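Long-range contact in NreA protein (Staphylococcus carnosus subsp. carnosus TM300, PDB 4IUH), which serves as a cytosolic nitrate receptor of GAF-domain type in the staphylococcal nitrate regulation system: residues A[87-95]-A[115-124]. Residues are numbered along the deposited sequence; the frame is centred on the assembly and turned at random.
Sequences GSRKIVEDV and LTAMVAIPLW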
loop_
_atom_site.group_PDB
_atom_site.type_symbol
_atom_site.label_atom_id
_atom_site.label_comp_id
_atom_site.label_asym_id
_atom_site.label_seq_id
_atom_site.Cartn_x
_atom_site.Cartn_y
_atom_site.Cartn_z
ATOM N N GLY A 87 11.706 -4.668 1.505
ATOM C CA GLY A 87 11.400 -4.609 2.922
ATOM C C GLY A 87 11.449 -3.199 3.492
ATOM O O GLY A 87 11.381 -3.016 4.704
ATOM N N SER A 88 11.572 -2.199 2.620
ATOM C CA SER A 88 11.593 -0.802 3.052
ATOM C C SER A 88 10.496 0.012 2.365
ATOM O O SER A 88 10.016 -0.355 1.295
ATOM C CB SER A 88 12.958 -0.178 2.782
ATOM O OG SER A 88 13.248 -0.183 1.397
ATOM N N ARG A 89 10.098 1.120 2.982
ATOM C CA ARG A 89 8.959 1.880 2.472
ATOM C C ARG A 89 9.302 2.628 1.194
ATOM O O ARG A 89 10.470 2.902 0.937
ATOM C CB ARG A 89 8.396 2.830 3.539
ATOM C CG ARG A 89 9.325 3.956 3.966
ATOM C CD ARG A 89 8.767 4.645 5.204
ATOM N NE ARG A 89 8.565 3.687 6.288
ATOM C CZ ARG A 89 7.832 3.910 7.375
ATOM N NH1 ARG A 89 7.215 5.074 7.548
ATOM N NH2 ARG A 89 7.716 2.960 8.291
ATOM N N LYS A 90 8.288 2.926 0.385
ATOM C CA LYS A 90 8.472 3.772 -0.793
ATOM C C LYS A 90 7.601 5.013 -0.693
ATOM O O LYS A 90 6.398 4.923 -0.449
ATOM C CB LYS A 90 8.151 3.024 -2.090
ATOM C CG LYS A 90 8.403 3.882 -3.340
ATOM C CD LYS A 90 8.034 3.158 -4.637
ATOM C CE LYS A 90 8.455 3.962 -5.871
ATOM N NZ LYS A 90 9.916 4.286 -5.859
ATOM N N ILE A 91 8.213 6.175 -0.878
ATOM C CA ILE A 91 7.503 7.440 -0.744
ATOM C C ILE A 91 7.495 8.203 -2.061
ATOM O O ILE A 91 8.545 8.469 -2.651
ATOM C CB ILE A 91 8.122 8.312 0.360
ATOM C CG1 ILE A 91 7.994 7.607 1.711
ATOM C CG2 ILE A 91 7.446 9.668 0.411
ATOM C CD1 ILE A 91 9.094 7.937 2.675
ATOM N N VAL A 92 6.298 8.541 -2.528
ATOM C CA VAL A 92 6.163 9.298 -3.760
ATOM C C VAL A 92 5.345 10.557 -3.531
ATOM O O VAL A 92 4.117 10.500 -3.478
ATOM C CB VAL A 92 5.497 8.472 -4.860
ATOM C CG1 VAL A 92 5.516 9.255 -6.173
ATOM C CG2 VAL A 92 6.199 7.136 -5.010
ATOM N N GLU A 93 6.031 11.690 -3.407
ATOM C CA GLU A 93 5.370 12.969 -3.164
ATOM C C GLU A 93 4.544 13.404 -4.370
ATOM O O GLU A 93 3.482 13.995 -4.212
ATOM C CB GLU A 93 6.398 14.057 -2.827
ATOM C CG GLU A 93 7.383 13.690 -1.725
ATOM C CD GLU A 93 6.832 13.918 -0.327
ATOM O OE1 GLU A 93 5.666 14.361 -0.194
ATOM O OE2 GLU A 93 7.574 13.658 0.650
ATOM N N ASP A 94 5.041 13.105 -5.572
ATOM C CA ASP A 94 4.421 13.569 -6.814
ATOM C C ASP A 94 4.459 12.466 -7.865
ATOM O O ASP A 94 5.451 12.297 -8.585
ATOM C CB ASP A 94 5.138 14.827 -7.320
ATOM C CG ASP A 94 4.408 15.510 -8.475
ATOM O OD1 ASP A 94 3.595 14.862 -9.166
ATOM O OD2 ASP A 94 4.666 16.713 -8.704
ATOM N N VAL A 95 3.361 11.727 -7.962
ATOM C CA VAL A 95 3.299 10.576 -8.849
ATOM C C VAL A 95 3.514 10.957 -10.317
ATOM O O VAL A 95 4.290 10.308 -11.021
ATOM C CB VAL A 95 1.979 9.803 -8.676
ATOM C CG1 VAL A 95 1.833 8.751 -9.762
ATOM C CG2 VAL A 95 1.924 9.163 -7.294
ATOM N N LEU A 115 -4.104 8.040 -8.057
ATOM C CA LEU A 115 -3.299 8.564 -6.964
ATOM C C LEU A 115 -2.284 9.573 -7.483
ATOM O O LEU A 115 -1.637 9.338 -8.500
ATOM C CB LEU A 115 -2.591 7.430 -6.218
ATOM C CG LEU A 115 -3.505 6.349 -5.632
ATOM C CD1 LEU A 115 -2.718 5.363 -4.770
ATOM C CD2 LEU A 115 -4.647 6.967 -4.840
ATOM N N THR A 116 -2.149 10.689 -6.777
ATOM C CA THR A 116 -1.213 11.736 -7.164
ATOM C C THR A 116 -0.037 11.802 -6.195
ATOM O O THR A 116 0.976 12.429 -6.475
ATOM C CB THR A 116 -1.913 13.107 -7.243
ATOM O OG1 THR A 116 -2.504 13.421 -5.977
ATOM C CG2 THR A 116 -3.004 13.079 -8.304
ATOM N N ALA A 117 -0.181 11.139 -5.055
ATOM C CA ALA A 117 0.894 11.039 -4.068
ATOM C C ALA A 117 0.658 9.788 -3.225
ATOM O O ALA A 117 -0.492 9.431 -2.982
ATOM C CB ALA A 117 0.921 12.284 -3.179
ATOM N N MET A 118 1.726 9.131 -2.774
ATOM C CA MET A 118 1.564 7.911 -1.982
ATOM C C MET A 118 2.755 7.518 -1.104
ATOM O O MET A 118 3.902 7.881 -1.362
ATOM C CB MET A 118 1.192 6.729 -2.886
ATOM C CG MET A 118 2.363 6.198 -3.685
ATOM S SD MET A 118 1.854 5.309 -5.162
ATOM C CE MET A 118 3.453 4.876 -5.862
ATOM N N VAL A 119 2.442 6.773 -0.049
ATOM C CA VAL A 119 3.430 6.101 0.783
ATOM C C VAL A 119 3.043 4.629 0.861
ATOM O O VAL A 119 1.901 4.290 1.171
ATOM C CB VAL A 119 3.463 6.661 2.224
ATOM C CG1 VAL A 119 4.510 5.926 3.054
ATOM C CG2 VAL A 119 3.744 8.151 2.223
ATOM N N ALA A 120 3.994 3.756 0.565
ATOM C CA ALA A 120 3.764 2.324 0.639
ATOM C C ALA A 120 4.673 1.772 1.720
ATOM O O ALA A 120 5.879 1.978 1.677
ATOM C CB ALA A 120 4.061 1.669 -0.704
ATOM N N ILE A 121 4.099 1.078 2.695
ATOM C CA ILE A 121 4.877 0.611 3.838
ATOM C C ILE A 121 4.856 -0.905 3.991
ATOM O O ILE A 121 3.787 -1.512 4.035
ATOM C CB ILE A 121 4.393 1.267 5.141
ATOM C CG1 ILE A 121 4.548 2.785 5.050
ATOM C CG2 ILE A 121 5.169 0.742 6.326
ATOM C CD1 ILE A 121 3.778 3.527 6.112
ATOM N N PRO A 122 6.044 -1.518 4.084
ATOM C CA PRO A 122 6.157 -2.966 4.286
ATOM C C PRO A 122 5.508 -3.399 5.584
ATOM O O PRO A 122 5.756 -2.793 6.627
ATOM C CB PRO A 122 7.671 -3.201 4.343
ATOM C CG PRO A 122 8.253 -1.870 4.701
ATOM C CD PRO A 122 7.361 -0.863 4.043
ATOM N N LEU A 123 4.661 -4.420 5.497
ATOM C CA LEU A 123 4.042 -5.016 6.665
ATOM C C LEU A 123 4.810 -6.270 7.067
ATOM O O LEU A 123 4.919 -7.220 6.288
ATOM C CB LEU A 123 2.590 -5.381 6.367
ATOM C CG LEU A 123 1.643 -4.247 5.976
ATOM C CD1 LEU A 123 0.245 -4.797 5.732
ATOM C CD2 LEU A 123 1.630 -3.149 7.048
ATOM N N TRP A 124 5.335 -6.271 8.286
ATOM C CA TRP A 124 6.086 -7.410 8.792
ATOM C C TRP A 124 5.255 -8.255 9.741
ATOM O O TRP A 124 4.511 -7.734 10.570
ATOM C CB TRP A 124 7.354 -6.945 9.499
ATOM C CG TRP A 124 8.376 -6.372 8.577
ATOM C CD1 TRP A 124 8.272 -5.225 7.845
ATOM C CD2 TRP A 124 9.670 -6.912 8.292
ATOM N NE1 TRP A 124 9.418 -5.019 7.120
ATOM C CE2 TRP A 124 10.294 -6.040 7.377
ATOM C CE3 TRP A 124 10.363 -8.048 8.720
ATOM C CZ2 TRP A 124 11.576 -6.268 6.886
ATOM C CZ3 TRP A 124 11.634 -8.277 8.228
ATOM C CH2 TRP A 124 12.228 -7.393 7.321
HETATM O O HOH W 1 1.567 15.504 -5.258
HETATM O O HOH W 2 1.314 13.901 -8.981
#
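R89 sets its CG between its own backbone N and carbonyl carbon (chi1 66°) and bends at chi3, which lays the guanidinium alongside I121. I121 CG1 sits over the centre of one guanidinium face, 4.1 Å above the plane. E162 takes R89 NE in a salt bridge, and the carbonyls of T148 and F150 take NH1, so the group's rotation is fixed from outside the strand pair. M118 has a similar first torsion (chi1 75°) but runs extended, and its CE reaches V92 CG2 at 3.7 Å. M118 also packs on L79 of helix 78-86, and V92 on E98 of helix 95-98. I91 and V119 lie side by side on the other face. The segments form the edge of the antiparallel GAF-domain sheet: strand 90-92 is an outermost strand, zipped to strand 118-124. K90 and A120 exchange two backbone bonds, as do V92 and M118. V92 N to M118 O is short and straight (2.7 Å, 171°). Beyond the strand, V95 N bonds T116 O from above the carbonyl plane at 2.9 Å. A water also donates to T116 O and to D94 OD1. V95 CG2 packs against T116 C at 3.5 Å. At the opposite end, P122 CG meets G87 O at 3.3 Å.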